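Local coordinates for dextranase (Pseudarthrobacter oxydans, PDB 6NZS), which hydrolyses internal alpha-1,6-glucosidic linkages of dextran, as an endo-acting enzyme of glycoside hydrolase family 49, at residues F383-Y394 with V404-Q415. Residues are numbered along the deposited sequence; the frame is centred on the assembly and turned at random.
Sequences FFNANDDVLKMY and VIWKNENGPVIQ
Lys407 NZ is gripped by backbone carbonyls of both segments. It donates to Asp388 O across the contact at 2.7 Å. In its own segment it donates to Asn410 O at 2.6 Å and to Pro412 O, with a weaker bond to Gly411 O. Asp388 O is met from well above its carbonyl plane. A bend at chi2 (71°) brings the lysine chain back toward these carbonyls, and Lys407 CD packs on Val390 CG2 at 3.7 Å. The ammonium probably offsets the crowding of carbonyl oxygens here. Nearby, Asn387 OD1 accepts from Glu409 N and Asn410 N, both at 2.9 Å. Glu409 also forms a salt bridge with Arg437. The two segments are corresponding parts of successive coils of a right-handed parallel beta-helix, the pectate-lyase-like solenoid of this family. Strands 383-386 and 404-407 run parallel, 12° apart. After the turn, strands 391-392 and 414-415 pair in parallel too, with the register shifted by two residues. Asn385 ND2 reaches both Trp406 O and Asn408 OD1 at 2.9 Å, each lying in its amide plane. A water joins Asn385 OD1 to Asn408 ND2. Val390 CG1 meets Ile405 CG2, and Leu391 CD1 lies near Ile405 CD1 and Ile414 CG1, in the coil interior. On the other strand face, Phe383 CD1 touches Val404 CG1 at 3.6 Å, and Phe383 and Trp406 pack against strand 176-192. Gln415 NE2 binds Asp389 OD1 almost straight (174°), from above the carboxylate plane; Trp418 NE1 holds Asp389 OD2, and Gly417 N donates to Gln415 OE1.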
# COMPACT_ATOMS: atom_id res chain seq x y z
N PHE A 383 4.24 -4.24 -2.35
CA PHE A 383 4.16 -3.79 -0.96
C PHE A 383 3.40 -2.48 -0.94
O PHE A 383 3.74 -1.55 -1.68
CB PHE A 383 5.56 -3.57 -0.36
CG PHE A 383 5.53 -2.96 1.02
CD1 PHE A 383 5.39 -3.77 2.14
CD2 PHE A 383 5.60 -1.59 1.20
CE1 PHE A 383 5.33 -3.21 3.43
CE2 PHE A 383 5.54 -1.02 2.48
CZ PHE A 383 5.41 -1.83 3.59
N PHE A 384 2.38 -2.38 -0.08
CA PHE A 384 1.62 -1.14 0.06
C PHE A 384 1.58 -0.70 1.51
O PHE A 384 1.08 -1.43 2.37
CB PHE A 384 0.18 -1.31 -0.42
CG PHE A 384 0.06 -1.38 -1.91
CD1 PHE A 384 0.18 -2.59 -2.57
CD2 PHE A 384 -0.18 -0.23 -2.65
CE1 PHE A 384 0.07 -2.66 -3.96
CE2 PHE A 384 -0.30 -0.28 -4.04
CZ PHE A 384 -0.17 -1.50 -4.69
N ASN A 385 2.08 0.50 1.77
CA ASN A 385 1.73 1.25 2.97
C ASN A 385 0.72 2.29 2.51
O ASN A 385 0.95 2.98 1.51
CB ASN A 385 3.00 1.92 3.51
CG ASN A 385 2.76 2.81 4.72
OD1 ASN A 385 3.28 3.92 4.77
ND2 ASN A 385 2.04 2.32 5.71
N ALA A 386 -0.43 2.37 3.19
CA ALA A 386 -1.47 3.32 2.79
C ALA A 386 -2.30 3.74 4.00
O ALA A 386 -2.53 2.94 4.92
CB ALA A 386 -2.40 2.74 1.70
N ASN A 387 -2.75 5.00 3.99
CA ASN A 387 -3.63 5.56 5.02
C ASN A 387 -5.00 5.89 4.46
O ASN A 387 -5.63 6.88 4.83
CB ASN A 387 -2.99 6.76 5.71
CG ASN A 387 -3.61 7.04 7.08
OD1 ASN A 387 -4.31 6.20 7.63
ND2 ASN A 387 -3.35 8.22 7.62
N ASP A 388 -5.47 5.05 3.55
CA ASP A 388 -6.82 5.08 3.01
C ASP A 388 -7.05 3.71 2.37
O ASP A 388 -6.26 2.79 2.58
CB ASP A 388 -7.00 6.27 2.06
CG ASP A 388 -8.38 6.89 2.19
OD1 ASP A 388 -9.35 6.18 1.87
OD2 ASP A 388 -8.50 8.05 2.65
N ASP A 389 -8.14 3.58 1.60
CA ASP A 389 -8.41 2.35 0.85
C ASP A 389 -7.13 1.85 0.21
O ASP A 389 -6.47 2.60 -0.51
CB ASP A 389 -9.40 2.64 -0.28
CG ASP A 389 -10.76 3.09 0.20
OD1 ASP A 389 -11.23 2.61 1.25
OD2 ASP A 389 -11.37 3.93 -0.50
N VAL A 390 -6.78 0.59 0.47
CA VAL A 390 -5.50 0.07 -0.03
C VAL A 390 -5.66 -0.57 -1.40
O VAL A 390 -4.96 -0.22 -2.36
CB VAL A 390 -4.83 -0.90 0.95
CG1 VAL A 390 -3.42 -1.26 0.44
CG2 VAL A 390 -4.76 -0.33 2.37
N LEU A 391 -6.55 -1.56 -1.49
CA LEU A 391 -6.85 -2.24 -2.74
C LEU A 391 -8.26 -1.84 -3.15
O LEU A 391 -9.24 -2.28 -2.54
CB LEU A 391 -6.72 -3.75 -2.58
CG LEU A 391 -5.32 -4.23 -2.20
CD1 LEU A 391 -5.31 -5.75 -2.09
CD2 LEU A 391 -4.26 -3.74 -3.19
N LYS A 392 -8.36 -1.02 -4.19
CA LYS A 392 -9.63 -0.50 -4.68
C LYS A 392 -10.11 -1.45 -5.77
O LYS A 392 -9.66 -1.39 -6.92
CB LYS A 392 -9.46 0.93 -5.16
CG LYS A 392 -9.22 1.89 -3.98
CD LYS A 392 -8.36 3.09 -4.37
CE LYS A 392 -9.15 4.09 -5.21
NZ LYS A 392 -8.49 5.43 -5.30
N MET A 393 -11.03 -2.34 -5.39
CA MET A 393 -11.48 -3.43 -6.24
C MET A 393 -12.77 -2.98 -6.92
O MET A 393 -13.88 -3.31 -6.51
CB MET A 393 -11.68 -4.70 -5.41
CG MET A 393 -10.46 -5.08 -4.56
SD MET A 393 -8.90 -5.13 -5.46
CE MET A 393 -9.24 -6.42 -6.68
N TYR A 394 -12.61 -2.18 -7.97
CA TYR A 394 -13.72 -1.48 -8.59
C TYR A 394 -14.03 -1.97 -9.99
O TYR A 394 -14.90 -1.39 -10.65
CB TYR A 394 -13.44 0.03 -8.66
CG TYR A 394 -13.29 0.76 -7.33
CD1 TYR A 394 -13.61 0.14 -6.12
CD2 TYR A 394 -12.82 2.06 -7.30
CE1 TYR A 394 -13.47 0.82 -4.91
CE2 TYR A 394 -12.68 2.75 -6.11
CZ TYR A 394 -13.01 2.13 -4.91
OH TYR A 394 -12.85 2.83 -3.73
N VAL A 404 1.94 -7.56 0.19
CA VAL A 404 2.26 -7.29 1.59
C VAL A 404 1.78 -5.88 1.90
O VAL A 404 2.06 -4.95 1.14
CB VAL A 404 3.78 -7.41 1.81
CG1 VAL A 404 4.15 -6.98 3.23
CG2 VAL A 404 4.26 -8.84 1.54
N ILE A 405 1.03 -5.72 3.00
CA ILE A 405 0.37 -4.46 3.30
C ILE A 405 0.70 -4.02 4.72
O ILE A 405 0.55 -4.80 5.66
CB ILE A 405 -1.16 -4.55 3.11
CG1 ILE A 405 -1.49 -4.90 1.65
CG2 ILE A 405 -1.83 -3.24 3.56
CD1 ILE A 405 -2.97 -5.18 1.40
N TRP A 406 1.16 -2.77 4.86
CA TRP A 406 1.30 -2.10 6.16
C TRP A 406 0.21 -1.04 6.18
O TRP A 406 0.34 0.03 5.58
CB TRP A 406 2.69 -1.47 6.30
CG TRP A 406 3.03 -1.09 7.73
CD1 TRP A 406 2.25 -0.39 8.62
CD2 TRP A 406 4.23 -1.42 8.42
NE1 TRP A 406 2.92 -0.26 9.82
CE2 TRP A 406 4.14 -0.89 9.72
CE3 TRP A 406 5.40 -2.11 8.05
CZ2 TRP A 406 5.16 -1.04 10.67
CZ3 TRP A 406 6.40 -2.26 8.99
CH2 TRP A 406 6.27 -1.73 10.28
N LYS A 407 -0.90 -1.35 6.84
CA LYS A 407 -2.03 -0.45 6.86
C LYS A 407 -1.84 0.56 7.98
O LYS A 407 -1.32 0.22 9.05
CB LYS A 407 -3.30 -1.29 7.08
CG LYS A 407 -4.58 -0.52 7.32
CD LYS A 407 -5.04 0.17 6.05
CE LYS A 407 -6.06 1.24 6.37
NZ LYS A 407 -6.64 1.80 5.10
N ASN A 408 -2.22 1.82 7.73
CA ASN A 408 -2.18 2.83 8.79
C ASN A 408 -3.54 2.89 9.48
O ASN A 408 -4.06 1.85 9.89
CB ASN A 408 -1.66 4.18 8.27
CG ASN A 408 -0.15 4.15 8.00
OD1 ASN A 408 0.49 3.11 8.08
ND2 ASN A 408 0.41 5.33 7.73
N GLU A 409 -4.14 4.08 9.61
CA GLU A 409 -5.31 4.25 10.49
C GLU A 409 -6.64 4.25 9.75
O GLU A 409 -7.63 3.71 10.26
CB GLU A 409 -5.20 5.59 11.21
CG GLU A 409 -4.04 5.67 12.20
CD GLU A 409 -2.86 6.43 11.66
OE1 GLU A 409 -2.89 6.84 10.48
OE2 GLU A 409 -1.89 6.63 12.42
N ASN A 410 -6.69 4.87 8.58
CA ASN A 410 -7.93 5.33 7.99
C ASN A 410 -8.31 4.47 6.80
O ASN A 410 -7.46 4.13 5.97
CB ASN A 410 -7.72 6.77 7.54
CG ASN A 410 -8.93 7.35 6.92
OD1 ASN A 410 -9.95 7.54 7.58
ND2 ASN A 410 -8.85 7.62 5.61
N GLY A 411 -9.60 4.15 6.70
CA GLY A 411 -10.11 3.32 5.63
C GLY A 411 -9.88 1.84 5.90
O GLY A 411 -9.17 1.45 6.84
N PRO A 412 -10.48 0.99 5.07
CA PRO A 412 -10.28 -0.45 5.18
C PRO A 412 -9.02 -0.86 4.43
O PRO A 412 -8.29 -0.03 3.89
CB PRO A 412 -11.51 -0.99 4.45
CG PRO A 412 -11.66 -0.00 3.33
CD PRO A 412 -11.37 1.34 3.95
N VAL A 413 -8.78 -2.17 4.39
CA VAL A 413 -7.74 -2.70 3.51
C VAL A 413 -8.28 -2.86 2.08
O VAL A 413 -7.80 -2.20 1.15
CB VAL A 413 -7.14 -4.01 4.08
CG1 VAL A 413 -6.08 -4.55 3.13
CG2 VAL A 413 -6.54 -3.75 5.46
N ILE A 414 -9.30 -3.69 1.90
CA ILE A 414 -9.93 -3.94 0.60
C ILE A 414 -11.25 -3.19 0.54
O ILE A 414 -12.06 -3.26 1.47
CB ILE A 414 -10.16 -5.45 0.43
CG1 ILE A 414 -8.82 -6.17 0.20
CG2 ILE A 414 -11.14 -5.72 -0.70
CD1 ILE A 414 -8.82 -7.63 0.64
N GLN A 415 -11.50 -2.48 -0.57
CA GLN A 415 -12.70 -1.66 -0.75
C GLN A 415 -13.35 -1.99 -2.09
O GLN A 415 -12.68 -2.00 -3.12
CB GLN A 415 -12.29 -0.19 -0.78
CG GLN A 415 -13.44 0.80 -0.99
CD GLN A 415 -14.41 0.77 0.16
OE1 GLN A 415 -15.52 0.26 0.04
NE2 GLN A 415 -13.99 1.31 1.30
O HOH W 1 3.27 5.19 7.05
O HOH W 2 -4.65 8.91 10.19